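Local coordinates for variant surface glycoprotein MITat 1.13 (Trypanosoma brucei, PDB 6Z8H), which probably forms part of the dense surface coat of the parasite, whose switching between antigenically distinct variants lets the trypanosome evade the host immune response, at residues T49-Y52 and A53-I56; L95-C98 and R99-A103; D286-A289 and V290-N293; G333-Y336 and N337-W341; D363-S367 and L368-G372. All blocks are in the same frame, centred on the assembly; numbering follows the deposited sequence.

Contact 1: T49-Y52 and A53-I56. With SO4 (sulfate ion), chain G.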
loop_
_atom_site.group_PDB
_atom_site.type_symbol
_atom_site.label_atom_id
_atom_site.label_comp_id
_atom_site.label_asym_id
_atom_site.label_seq_id
_atom_site.Cartn_x
_atom_site.Cartn_y
_atom_site.Cartn_z
ATOM N N THR A 49 -0.062 5.076 8.320
ATOM C CA THR A 49 -1.042 5.062 7.234
ATOM C C THR A 49 -2.315 5.812 7.604
ATOM O O THR A 49 -2.957 6.406 6.726
ATOM C CB THR A 49 -1.377 3.631 6.810
ATOM O OG1 THR A 49 -1.908 2.911 7.933
ATOM C CG2 THR A 49 -0.131 2.922 6.310
ATOM N N SER A 50 -2.657 5.864 8.885
ATOM C CA SER A 50 -3.834 6.609 9.306
ATOM C C SER A 50 -3.602 8.095 9.128
ATOM O O SER A 50 -4.483 8.806 8.637
ATOM C CB SER A 50 -4.162 6.322 10.772
ATOM O OG SER A 50 -5.493 6.726 11.067
ATOM N N LYS A 51 -2.403 8.585 9.474
ATOM C CA LYS A 51 -2.109 9.999 9.244
ATOM C C LYS A 51 -2.023 10.314 7.754
ATOM O O LYS A 51 -2.442 11.392 7.317
ATOM C CB LYS A 51 -0.801 10.372 9.928
ATOM C CG LYS A 51 -0.865 10.354 11.462
ATOM C CD LYS A 51 -1.842 11.379 12.063
ATOM C CE LYS A 51 -1.828 11.354 13.590
ATOM N NZ LYS A 51 -2.883 12.205 14.193
ATOM N N TYR A 52 -1.438 9.415 6.965
ATOM C CA TYR A 52 -1.386 9.622 5.524
ATOM C C TYR A 52 -2.790 9.738 4.953
ATOM O O TYR A 52 -3.065 10.652 4.156
ATOM C CB TYR A 52 -0.602 8.475 4.859
ATOM C CG TYR A 52 -0.403 8.673 3.374
ATOM C CD1 TYR A 52 0.633 9.461 2.891
ATOM C CD2 TYR A 52 -1.244 8.067 2.458
ATOM C CE1 TYR A 52 0.808 9.668 1.542
ATOM C CE2 TYR A 52 -1.082 8.276 1.108
ATOM C CZ TYR A 52 -0.037 9.049 0.654
ATOM O OH TYR A 52 0.117 9.234 -0.696
ATOM N N ALA A 53 -3.710 8.868 5.383
ATOM C CA ALA A 53 -5.094 8.927 4.916
ATOM C C ALA A 53 -5.775 10.220 5.343
ATOM O O ALA A 53 -6.583 10.781 4.595
ATOM C CB ALA A 53 -5.864 7.708 5.429
ATOM N N ASP A 54 -5.476 10.685 6.549
ATOM C CA ASP A 54 -5.977 11.977 6.977
ATOM C C ASP A 54 -5.491 13.037 6.010
ATOM O O ASP A 54 -6.246 13.933 5.606
ATOM C CB ASP A 54 -5.453 12.294 8.375
ATOM C CG ASP A 54 -6.091 11.459 9.451
ATOM O OD1 ASP A 54 -7.153 10.853 9.205
ATOM O OD2 ASP A 54 -5.517 11.405 10.565
ATOM N N GLY A 55 -4.223 12.952 5.610
ATOM C CA GLY A 55 -3.708 13.929 4.666
ATOM C C GLY A 55 -4.396 13.840 3.313
ATOM O O GLY A 55 -4.691 14.866 2.680
ATOM N N ILE A 56 -4.668 12.623 2.840
ATOM C CA ILE A 56 -5.375 12.457 1.569
ATOM C C ILE A 56 -6.751 13.090 1.633
ATOM O O ILE A 56 -7.164 13.797 0.709
ATOM C CB ILE A 56 -5.456 10.962 1.213
ATOM C CG1 ILE A 56 -4.067 10.469 0.821
ATOM C CG2 ILE A 56 -6.484 10.709 0.166
ATOM C CD1 ILE A 56 -3.635 10.798 -0.564
HETATM S S SO4 G . -2.040 6.890 -2.324
HETATM O O1 SO4 G . -1.115 6.979 -3.422
HETATM O O2 SO4 G . -2.349 8.213 -1.851
HETATM O O3 SO4 G . -1.446 6.126 -1.260
HETATM O O4 SO4 G . -3.246 6.244 -2.764
#
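One turn of the long helix 34-75, at the dimer interface, brings Tyr52 and Ile56 together beside a sulfate ion. The phenol ring lies obliquely against the isoleucine, its CE2 3.7 Å from Ile56 CG1. With CG anti to the backbone N (chi1 -175°), the ring reaches past Ile56, and Tyr52 OH donates a hydrogen bond of 2.9 Å to sulfate O2. The sulfur sits at the edge of the ring, in its plane, and Ile56 CD1 closes up to the same O2 at 3.2 Å. In the two-chain assembly, where such paired helices make the elongated bundle of the A-type variant surface glycoproteins, this anion is shared: Tyr52 of the second subunit and Arg106 of both subunits also bond to it. It probably came from the crystallisation liquor. Two arginines around it would favour an anion here. Beneath the side chains the helix is regular, with Ile56 N donating to Tyr52 O at 2.9 Å and Gly55 N to Lys51 O. On another flank Lys51 NZ and Asp54 OD2 stay 4.6 Å apart, too far for a salt bridge; the lysine chain, bent at chi2 (-63°), passes its CD by the carboxylate.

Contact 2: L95-C98 and R99-A103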
loop_
_atom_site.group_PDB
_atom_site.type_symbol
_atom_site.label_atom_id
_atom_site.label_comp_id
_atom_site.label_asym_id
_atom_site.label_seq_id
_atom_site.Cartn_x
_atom_site.Cartn_y
_atom_site.Cartn_z
ATOM N N LEU A 95 -2.717 24.641 -0.260
ATOM C CA LEU A 95 -2.986 23.483 -1.104
ATOM C C LEU A 95 -1.701 22.970 -1.729
ATOM O O LEU A 95 -1.485 21.760 -1.827
ATOM C CB LEU A 95 -3.998 23.882 -2.181
ATOM C CG LEU A 95 -4.418 22.844 -3.203
ATOM C CD1 LEU A 95 -4.839 21.568 -2.502
ATOM C CD2 LEU A 95 -5.514 23.405 -4.114
ATOM N N ASP A 96 -0.849 23.863 -2.214
ATOM C CA ASP A 96 0.391 23.429 -2.844
ATOM C C ASP A 96 1.283 22.694 -1.845
ATOM O O ASP A 96 1.857 21.648 -2.165
ATOM C CB ASP A 96 1.111 24.620 -3.485
ATOM C CG ASP A 96 2.164 24.185 -4.475
ATOM O OD1 ASP A 96 1.798 23.616 -5.527
ATOM O OD2 ASP A 96 3.352 24.445 -4.240
ATOM N N ILE A 97 1.421 23.242 -0.636
ATOM C CA ILE A 97 2.258 22.598 0.377
ATOM C C ILE A 97 1.665 21.245 0.758
ATOM O O ILE A 97 2.382 20.237 0.890
ATOM C CB ILE A 97 2.435 23.524 1.600
ATOM C CG1 ILE A 97 3.387 24.668 1.274
ATOM C CG2 ILE A 97 2.935 22.674 2.804
ATOM C CD1 ILE A 97 3.181 25.879 2.141
ATOM N N CYS A 98 0.342 21.208 0.924
ATOM C CA CYS A 98 -0.366 19.970 1.241
ATOM C C CYS A 98 -0.052 18.891 0.215
ATOM O O CYS A 98 0.314 17.759 0.566
ATOM C CB CYS A 98 -1.862 20.305 1.273
ATOM S SG CYS A 98 -2.934 18.877 1.068
ATOM N N ARG A 99 -0.161 19.229 -1.061
ATOM C CA ARG A 99 0.084 18.253 -2.109
ATOM C C ARG A 99 1.542 17.836 -2.154
ATOM O O ARG A 99 1.834 16.651 -2.341
ATOM C CB ARG A 99 -0.336 18.852 -3.448
ATOM C CG ARG A 99 -1.798 18.950 -3.613
ATOM C CD ARG A 99 -2.117 19.768 -4.847
ATOM N NE ARG A 99 -3.539 19.697 -5.107
ATOM C CZ ARG A 99 -4.164 20.447 -6.023
ATOM N NH1 ARG A 99 -3.488 21.359 -6.732
ATOM N NH2 ARG A 99 -5.477 20.329 -6.201
ATOM N N ARG A 100 2.469 18.756 -1.926
ATOM C CA ARG A 100 3.886 18.401 -1.980
ATOM C C ARG A 100 4.272 17.513 -0.812
ATOM O O ARG A 100 5.065 16.579 -0.975
ATOM C CB ARG A 100 4.747 19.658 -1.992
ATOM C CG ARG A 100 4.613 20.374 -3.300
ATOM C CD ARG A 100 5.525 21.601 -3.459
ATOM N NE ARG A 100 5.392 22.192 -4.786
ATOM C CZ ARG A 100 6.175 21.917 -5.825
ATOM N NH1 ARG A 100 7.165 21.044 -5.696
ATOM N NH2 ARG A 100 5.959 22.518 -6.992
ATOM N N GLU A 101 3.699 17.779 0.357
ATOM C CA GLU A 101 3.945 16.927 1.508
ATOM C C GLU A 101 3.462 15.509 1.239
ATOM O O GLU A 101 4.118 14.533 1.635
ATOM C CB GLU A 101 3.253 17.526 2.730
ATOM C CG GLU A 101 4.024 18.716 3.322
ATOM C CD GLU A 101 3.344 19.361 4.534
ATOM O OE1 GLU A 101 2.168 19.036 4.846
ATOM O OE2 GLU A 101 3.993 20.223 5.156
ATOM N N LEU A 102 2.275 15.374 0.651
ATOM C CA LEU A 102 1.773 14.051 0.302
ATOM C C LEU A 102 2.667 13.363 -0.714
ATOM O O LEU A 102 2.952 12.175 -0.570
ATOM C CB LEU A 102 0.322 14.128 -0.157
ATOM C CG LEU A 102 -0.720 14.358 0.920
ATOM C CD1 LEU A 102 -2.050 14.763 0.401
ATOM C CD2 LEU A 102 -0.842 13.059 1.750
ATOM N N ALA A 103 3.131 14.071 -1.742
ATOM C CA ALA A 103 3.968 13.433 -2.754
ATOM C C ALA A 103 5.296 12.967 -2.169
ATOM O O ALA A 103 5.810 11.909 -2.551
ATOM C CB ALA A 103 4.189 14.402 -3.913
HETATM O O HOH W 1 -0.202 21.920 -6.560
#
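Arg99 reaches back over Leu95, one turn earlier on the same helix. Its CB and CG rest against Leu95 O, CG at 3.3 Å, because CG stands anti to the carbonyl carbon (chi1 -73°) and the chain then runs extended to NE. CD still lies near that oxygen and begins to meet Leu95 CD1. NE comes within 3.5 Å of the same methyl, and CZ has Leu95 CG beneath it, 3.7 Å from the guanidinium plane and under its centre, so the leucine branch covers one face of the flat group. At the tip NH2 meets Leu95 CD2, while NH1 makes a weak bond to a water in the guanidinium plane; that water donates to Asp96 OD1. The arginine is also held from helix 34-75, where Glu59 takes NE in a salt bridge and Ser63 bonds NH2. These are neighbouring helices of the elongated VSG bundle, and Cys98 of helix 78-129 is disulfide-bonded to Cys280, whose N also donates to Glu101 OE1. Leu368 of the second subunit packs on Leu95 and Arg99. Next along, Arg100 NE forms a salt bridge with Asp96 OD2 at 3.1 Å. The carboxylate lies at the edge of the guanidinium, yet NE meets OD2 from above the carboxylate plane, the two planes turned 62° apart. The Ile97 and Glu101 side chains run alongside each other, CG2 3.6 Å from OE2.

Contact 3: D286-A289 and V290-N293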
loop_
_atom_site.group_PDB
_atom_site.type_symbol
_atom_site.label_atom_id
_atom_site.label_comp_id
_atom_site.label_asym_id
_atom_site.label_seq_id
_atom_site.Cartn_x
_atom_site.Cartn_y
_atom_site.Cartn_z
ATOM N N ASP A 286 -9.422 26.367 8.098
ATOM C CA ASP A 286 -8.905 26.741 9.410
ATOM C C ASP A 286 -8.351 28.167 9.332
ATOM O O ASP A 286 -7.300 28.403 8.725
ATOM C CB ASP A 286 -7.821 25.750 9.822
ATOM C CG ASP A 286 -7.175 26.107 11.132
ATOM O OD1 ASP A 286 -7.628 27.078 11.782
ATOM O OD2 ASP A 286 -6.204 25.404 11.511
ATOM N N PHE A 287 -9.022 29.110 9.999
ATOM C CA PHE A 287 -8.581 30.506 9.920
ATOM C C PHE A 287 -7.133 30.655 10.372
ATOM O O PHE A 287 -6.392 31.482 9.843
ATOM C CB PHE A 287 -9.497 31.424 10.732
ATOM C CG PHE A 287 -9.320 32.892 10.429
ATOM C CD1 PHE A 287 -9.721 33.412 9.210
ATOM C CD2 PHE A 287 -8.747 33.744 11.363
ATOM C CE1 PHE A 287 -9.561 34.743 8.924
ATOM C CE2 PHE A 287 -8.589 35.097 11.084
ATOM C CZ PHE A 287 -9.002 35.585 9.865
ATOM N N ASN A 288 -6.695 29.855 11.339
ATOM C CA ASN A 288 -5.318 29.977 11.803
ATOM C C ASN A 288 -4.307 29.605 10.726
ATOM O O ASN A 288 -3.163 30.068 10.771
ATOM C CB ASN A 288 -5.094 29.106 13.039
ATOM C CG ASN A 288 -5.821 29.631 14.269
ATOM O OD1 ASN A 288 -6.019 30.845 14.440
ATOM N ND2 ASN A 288 -6.225 28.715 15.134
ATOM N N ALA A 289 -4.703 28.789 9.750
ATOM C CA ALA A 289 -3.788 28.469 8.666
ATOM C C ALA A 289 -3.684 29.616 7.672
ATOM O O ALA A 289 -2.641 29.786 7.031
ATOM C CB ALA A 289 -4.276 27.229 7.920
ATOM N N VAL A 290 -4.747 30.400 7.518
ATOM C CA VAL A 290 -4.765 31.531 6.593
ATOM C C VAL A 290 -4.220 32.797 7.237
ATOM O O VAL A 290 -3.449 33.532 6.610
ATOM C CB VAL A 290 -6.209 31.738 6.099
ATOM C CG1 VAL A 290 -6.316 33.007 5.362
ATOM C CG2 VAL A 290 -6.648 30.565 5.249
ATOM N N ARG A 291 -4.620 33.070 8.475
ATOM C CA ARG A 291 -4.385 34.349 9.200
ATOM C C ARG A 291 -2.890 34.633 9.332
ATOM O O ARG A 291 -2.540 35.815 9.529
ATOM C CB ARG A 291 -5.068 34.318 10.572
ATOM C CG ARG A 291 -4.127 34.447 11.762
ATOM C CD ARG A 291 -4.804 34.076 13.068
ATOM N NE ARG A 291 -5.804 35.051 13.478
ATOM C CZ ARG A 291 -5.524 36.248 13.983
ATOM N NH1 ARG A 291 -4.266 36.624 14.137
ATOM N NH2 ARG A 291 -6.503 37.064 14.329
ATOM N N ALA A 292 -2.042 33.610 9.233
ATOM C CA ALA A 292 -0.608 33.806 9.398
ATOM C C ALA A 292 0.083 34.172 8.096
ATOM O O ALA A 292 1.206 34.691 8.131
ATOM C CB ALA A 292 0.031 32.550 9.993
ATOM N N ASN A 293 -0.580 33.978 6.967
ATOM C CA ASN A 293 0.080 34.132 5.689
ATOM C C ASN A 293 0.264 35.607 5.357
ATOM O O ASN A 293 -0.710 36.375 5.377
ATOM C CB ASN A 293 -0.708 33.433 4.594
ATOM C CG ASN A 293 0.119 33.221 3.356
ATOM O OD1 ASN A 293 0.743 34.150 2.829
ATOM N ND2 ASN A 293 0.114 32.015 2.870
HETATM O O HOH W 2 -1.230 29.967 4.192
#
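Phe287 and Arg291 lie obliquely across each other on the short helix 287-291, a single turn capped at its N terminus by Asp286. The ring and guanidinium planes are 74° apart, so the two flat groups are not stacked; the contact is instead made by Arg291 CB, 3.6 Å from Phe287 CE2, and by NE, which passes the same ring carbon at 3.7 Å. A bend at chi3 (-70°) turns the arginine chain back past the ring. Asn288 runs alongside the arginine and points the same way, its OD1 coming near Arg291 CD, with the amide plane turned 65° from the guanidinium. Beyond the helix, Arg291 NH2 has a long, weak ion pair with Glu332, and Phe287 meets the rings of Tyr329 and Tyr336. Val290 faces Leu87 and Ile94 of helix 78-129. At the N-cap, Asp286 OD1 accepts from Asn288 N at 3.0 Å, met from above the carboxylate plane. Asn293 is the N-cap of helix 294-304, its OD1 bonded to Lys295 N, and a water links its ND2 to Ala289 O. The closing backbone bond, Arg291 N to Phe287 O, is 2.7 Å long.

Contact 4: G333-Y336 and N337-W341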
loop_
_atom_site.group_PDB
_atom_site.type_symbol
_atom_site.label_atom_id
_atom_site.label_comp_id
_atom_site.label_asym_id
_atom_site.label_seq_id
_atom_site.Cartn_x
_atom_site.Cartn_y
_atom_site.Cartn_z
ATOM N N GLY A 333 -11.471 36.406 13.401
ATOM C CA GLY A 333 -11.831 35.309 12.526
ATOM C C GLY A 333 -12.795 34.312 13.116
ATOM O O GLY A 333 -12.913 33.200 12.599
ATOM N N SER A 334 -13.496 34.678 14.191
ATOM C CA SER A 334 -14.393 33.751 14.870
ATOM C C SER A 334 -15.591 33.356 14.018
ATOM O O SER A 334 -16.243 32.352 14.318
ATOM C CB SER A 334 -14.891 34.396 16.166
ATOM O OG SER A 334 -15.516 35.633 15.904
ATOM N N GLU A 335 -15.891 34.104 12.960
ATOM C CA GLU A 335 -17.018 33.796 12.095
ATOM C C GLU A 335 -16.562 33.253 10.742
ATOM O O GLU A 335 -17.365 33.174 9.820
ATOM C CB GLU A 335 -17.923 35.025 11.929
ATOM C CG GLU A 335 -18.503 35.551 13.228
ATOM C CD GLU A 335 -19.605 36.574 13.030
ATOM O OE1 GLU A 335 -19.512 37.402 12.100
ATOM O OE2 GLU A 335 -20.574 36.560 13.821
ATOM N N TYR A 336 -15.290 32.864 10.613
ATOM C CA TYR A 336 -14.755 32.430 9.324
ATOM C C TYR A 336 -15.518 31.239 8.764
ATOM O O TYR A 336 -15.718 31.142 7.545
ATOM C CB TYR A 336 -13.275 32.073 9.490
ATOM C CG TYR A 336 -12.543 31.582 8.258
ATOM C CD1 TYR A 336 -12.425 32.382 7.129
ATOM C CD2 TYR A 336 -11.937 30.325 8.240
ATOM C CE1 TYR A 336 -11.743 31.944 6.017
ATOM C CE2 TYR A 336 -11.246 29.889 7.132
ATOM C CZ TYR A 336 -11.161 30.702 6.014
ATOM O OH TYR A 336 -10.481 30.289 4.913
ATOM N N ASN A 337 -15.945 30.325 9.634
ATOM C CA ASN A 337 -16.710 29.157 9.225
ATOM C C ASN A 337 -18.212 29.346 9.383
ATOM O O ASN A 337 -18.982 28.887 8.531
ATOM C CB ASN A 337 -16.259 27.948 10.043
ATOM C CG ASN A 337 -14.762 27.681 9.906
ATOM O OD1 ASN A 337 -13.989 27.957 10.840
ATOM N ND2 ASN A 337 -14.336 27.170 8.728
ATOM N N THR A 338 -18.653 30.030 10.444
ATOM C CA THR A 338 -20.083 30.178 10.668
ATOM C C THR A 338 -20.718 31.195 9.729
ATOM O O THR A 338 -21.931 31.124 9.506
ATOM C CB THR A 338 -20.359 30.564 12.122
ATOM O OG1 THR A 338 -19.609 31.739 12.461
ATOM C CG2 THR A 338 -19.985 29.428 13.054
ATOM N N LYS A 339 -19.939 32.123 9.168
ATOM C CA LYS A 339 -20.490 33.153 8.289
ATOM C C LYS A 339 -19.730 33.214 6.960
ATOM O O LYS A 339 -20.333 33.094 5.885
ATOM C CB LYS A 339 -20.491 34.526 8.980
ATOM C CG LYS A 339 -21.323 34.566 10.245
ATOM C CD LYS A 339 -22.811 34.773 9.968
ATOM C CE LYS A 339 -23.384 35.846 10.901
ATOM N NZ LYS A 339 -24.875 35.950 10.843
ATOM N N THR A 340 -18.401 33.356 7.001
ATOM C CA THR A 340 -17.683 33.617 5.753
ATOM C C THR A 340 -17.839 32.455 4.781
ATOM O O THR A 340 -18.163 32.649 3.613
ATOM C CB THR A 340 -16.195 33.882 5.996
ATOM O OG1 THR A 340 -16.030 34.745 7.119
ATOM C CG2 THR A 340 -15.564 34.536 4.774
ATOM N N TRP A 341 -17.574 31.237 5.238
ATOM C CA TRP A 341 -17.697 30.093 4.344
ATOM C C TRP A 341 -19.148 29.778 4.010
ATOM O O TRP A 341 -19.431 29.241 2.930
ATOM C CB TRP A 341 -16.960 28.875 4.915
ATOM C CG TRP A 341 -15.547 28.838 4.425
ATOM C CD1 TRP A 341 -14.430 29.235 5.094
ATOM C CD2 TRP A 341 -15.117 28.457 3.117
ATOM N NE1 TRP A 341 -13.323 29.108 4.282
ATOM C CE2 TRP A 341 -13.718 28.610 3.068
ATOM C CE3 TRP A 341 -15.777 27.978 1.991
ATOM C CZ2 TRP A 341 -12.971 28.314 1.921
ATOM C CZ3 TRP A 341 -15.036 27.682 0.863
ATOM C CH2 TRP A 341 -13.647 27.829 0.844
HETATM O O HOH W 3 -16.516 30.315 12.496
#
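The Tyr336 ring presents one face to Trp341, whose indole comes at it edge-on: a T-shaped pair with the Tyr336 ring and the five-membered indole ring 4.7 Å apart at their centroids and the planes at 82°. Trp341 CD1 stands 3.7 Å above the phenol plane, displaced toward its rim, and Tyr336 CE2 lies in the indole plane at its edge. The phenol hydroxyl is hydrogen-bonded to Ile284 O, while the indole packs on Ala65, Lys68 and Leu69 of helix 34-75. Having CG anti to the backbone N (chi1 179°) places the ring beside the tryptophan. Asn337, whose amide is turned 70° from the phenol ring, reaches Thr285 O through ND2. Alongside, Lys339 CG packs on Glu335 CB at 3.8 Å, the charged ends staying apart. Glu335 O accepts from Lys339 N at 2.9 Å and, five residues on, from Thr340 N at 3.0 Å; Trp341 N makes the same five-residue reach to Tyr336 O. A water donates to Ser334 O and accepts from Thr338 N. Tyr336 N bonds to Gly333 O in a type I turn that leads through the Glu335 N-cap position into a wider pi-type turn of the helix.

Contact 5: D363-S367 and L368-G372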
loop_
_atom_site.group_PDB
_atom_site.type_symbol
_atom_site.label_atom_id
_atom_site.label_comp_id
_atom_site.label_asym_id
_atom_site.label_seq_id
_atom_site.Cartn_x
_atom_site.Cartn_y
_atom_site.Cartn_z
ATOM N N ASP A 363 -23.054 25.891 -3.210
ATOM C CA ASP A 363 -23.273 24.719 -2.369
ATOM C C ASP A 363 -24.303 23.763 -2.962
ATOM O O ASP A 363 -24.230 22.558 -2.707
ATOM C CB ASP A 363 -23.673 25.151 -0.962
ATOM C CG ASP A 363 -22.468 25.474 -0.088
ATOM O OD1 ASP A 363 -21.318 25.289 -0.553
ATOM O OD2 ASP A 363 -22.666 25.908 1.059
ATOM N N LYS A 364 -25.248 24.256 -3.766
ATOM C CA LYS A 364 -26.182 23.352 -4.434
ATOM C C LYS A 364 -25.541 22.708 -5.661
ATOM O O LYS A 364 -25.712 21.508 -5.907
ATOM C CB LYS A 364 -27.468 24.099 -4.796
ATOM C CG LYS A 364 -28.303 24.502 -3.584
ATOM C CD LYS A 364 -29.599 23.705 -3.491
ATOM C CE LYS A 364 -30.114 23.625 -2.061
ATOM N NZ LYS A 364 -30.515 22.229 -1.708
ATOM N N LEU A 365 -24.768 23.482 -6.417
ATOM C CA LEU A 365 -24.015 22.984 -7.570
ATOM C C LEU A 365 -22.633 22.525 -7.105
ATOM O O LEU A 365 -21.587 23.006 -7.542
ATOM C CB LEU A 365 -23.909 24.083 -8.620
ATOM C CG LEU A 365 -25.241 24.687 -9.036
ATOM C CD1 LEU A 365 -25.047 25.858 -9.983
ATOM C CD2 LEU A 365 -26.153 23.641 -9.638
ATOM N N SER A 366 -22.658 21.565 -6.188
ATOM C CA SER A 366 -21.515 21.225 -5.357
ATOM C C SER A 366 -20.531 20.262 -6.011
ATOM O O SER A 366 -20.152 19.253 -5.415
ATOM C CB SER A 366 -22.047 20.613 -4.060
ATOM O OG SER A 366 -21.073 20.613 -3.039
ATOM N N SER A 367 -20.063 20.581 -7.207
ATOM C CA SER A 367 -19.100 19.716 -7.865
ATOM C C SER A 367 -18.185 20.538 -8.764
ATOM O O SER A 367 -18.601 21.541 -9.362
ATOM C CB SER A 367 -19.795 18.638 -8.723
ATOM O OG SER A 367 -20.399 19.210 -9.874
ATOM N N LEU A 368 -16.949 20.062 -8.899
ATOM C CA LEU A 368 -15.980 20.739 -9.754
ATOM C C LEU A 368 -16.457 20.937 -11.183
ATOM O O LEU A 368 -16.201 22.018 -11.742
ATOM C CB LEU A 368 -14.636 20.009 -9.702
ATOM C CG LEU A 368 -13.541 20.500 -10.643
ATOM C CD1 LEU A 368 -13.206 21.939 -10.388
ATOM C CD2 LEU A 368 -12.306 19.586 -10.561
ATOM N N PRO A 369 -17.072 19.955 -11.847
ATOM C CA PRO A 369 -17.538 20.219 -13.221
ATOM C C PRO A 369 -18.499 21.396 -13.309
ATOM O O PRO A 369 -18.433 22.187 -14.255
ATOM C CB PRO A 369 -18.147 18.873 -13.675
ATOM C CG PRO A 369 -17.528 17.836 -12.755
ATOM C CD PRO A 369 -17.342 18.571 -11.424
ATOM N N GLN A 370 -19.380 21.546 -12.327
ATOM C CA GLN A 370 -20.312 22.668 -12.333
ATOM C C GLN A 370 -19.613 23.986 -12.008
ATOM O O GLN A 370 -19.937 25.026 -12.598
ATOM C CB GLN A 370 -21.480 22.398 -11.382
ATOM C CG GLN A 370 -22.414 21.320 -11.903
ATOM C CD GLN A 370 -23.403 20.836 -10.877
ATOM O OE1 GLN A 370 -23.022 20.340 -9.811
ATOM N NE2 GLN A 370 -24.684 20.957 -11.193
ATOM N N TRP A 371 -18.635 23.976 -11.103
ATOM C CA TRP A 371 -17.905 25.203 -10.792
ATOM C C TRP A 371 -17.071 25.669 -11.983
ATOM O O TRP A 371 -17.041 26.863 -12.302
ATOM C CB TRP A 371 -17.018 24.968 -9.577
ATOM C CG TRP A 371 -17.806 24.605 -8.358
ATOM C CD1 TRP A 371 -19.097 24.959 -8.084
ATOM C CD2 TRP A 371 -17.363 23.820 -7.245
ATOM N NE1 TRP A 371 -19.479 24.454 -6.861
ATOM C CE2 TRP A 371 -18.433 23.747 -6.328
ATOM C CE3 TRP A 371 -16.172 23.159 -6.943
ATOM C CZ2 TRP A 371 -18.347 23.044 -5.129
ATOM C CZ3 TRP A 371 -16.087 22.453 -5.754
ATOM C CH2 TRP A 371 -17.170 22.406 -4.855
ATOM N N GLY A 372 -16.383 24.739 -12.648
ATOM C CA GLY A 372 -15.661 25.087 -13.859
ATOM C C GLY A 372 -16.555 25.648 -14.944
ATOM O O GLY A 372 -16.193 26.629 -15.607
#
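Two inverse gamma turns in succession, centred on Leu365 and Ser366, fold the chain before it enters helix 368-383, and Ser367 takes the N-cap position. Each gamma turn carries a weak backbone bond, Ser366 N to Lys364 O and Ser367 N to Leu365 O. Past the cap the chain is helical, and Trp371 N reaches back to Ser367 O at 3.0 Å. Pro369, in the first turn, rests its CD on Ser367 OG at 3.5 Å.

Ser367 OG, held between its backbone N and carbonyl carbon (chi1 71°), donates a hydrogen bond of 2.9 Å to Gln370 OE1. The donor sits 22° from the plane of the glutamine carbonyl and well to the side of the oxygen, at 115°. The bond joins the cap side chain to that of Gln370, three residues on. The other end of that amide, NE2, meets Leu365 CD2 at 3.4 Å, with leucine and glutamine crossing at about a right angle. The indole of Trp371 folds back over the turn, so that Ser367 O stands 3.2 Å above one face, offset toward the rim, and the nearby CZ2 touches Ser366 C at 3.6 Å. Its NE1 has a weak hydrogen bond to Ile362 O.

The tryptophan is wedged against helix 34-75 at Glu64, Ser67, Lys68 and Thr71, and against Ile349 of strand 348-351, which Leu365 also covers. Leu368 packs on Tyr66 of the second subunit and Pro369 on its Asp96.

From the N terminus, contact 1 sits midway along helix 34-75 and contact 2 on the next helix, 78-129; they touch where Leu102 packs on Gly55 and Tyr52. Contact 3 follows on helix 287-291, about 17 Å from contact 2 between centres, and contact 4 at the start of helix 336-345, where Phe287 packs on Tyr336 and Gly333. Contact 5 comes last, leading from strand 358-361 into helix 368-383. All five are local and in series, so none nests or crosses another, and each closes just a turn. Contacts 4 and 5 both lean on helix 34-75, contact 3 on helix 78-129, while contacts 1, 2 and 5 reach the second subunit.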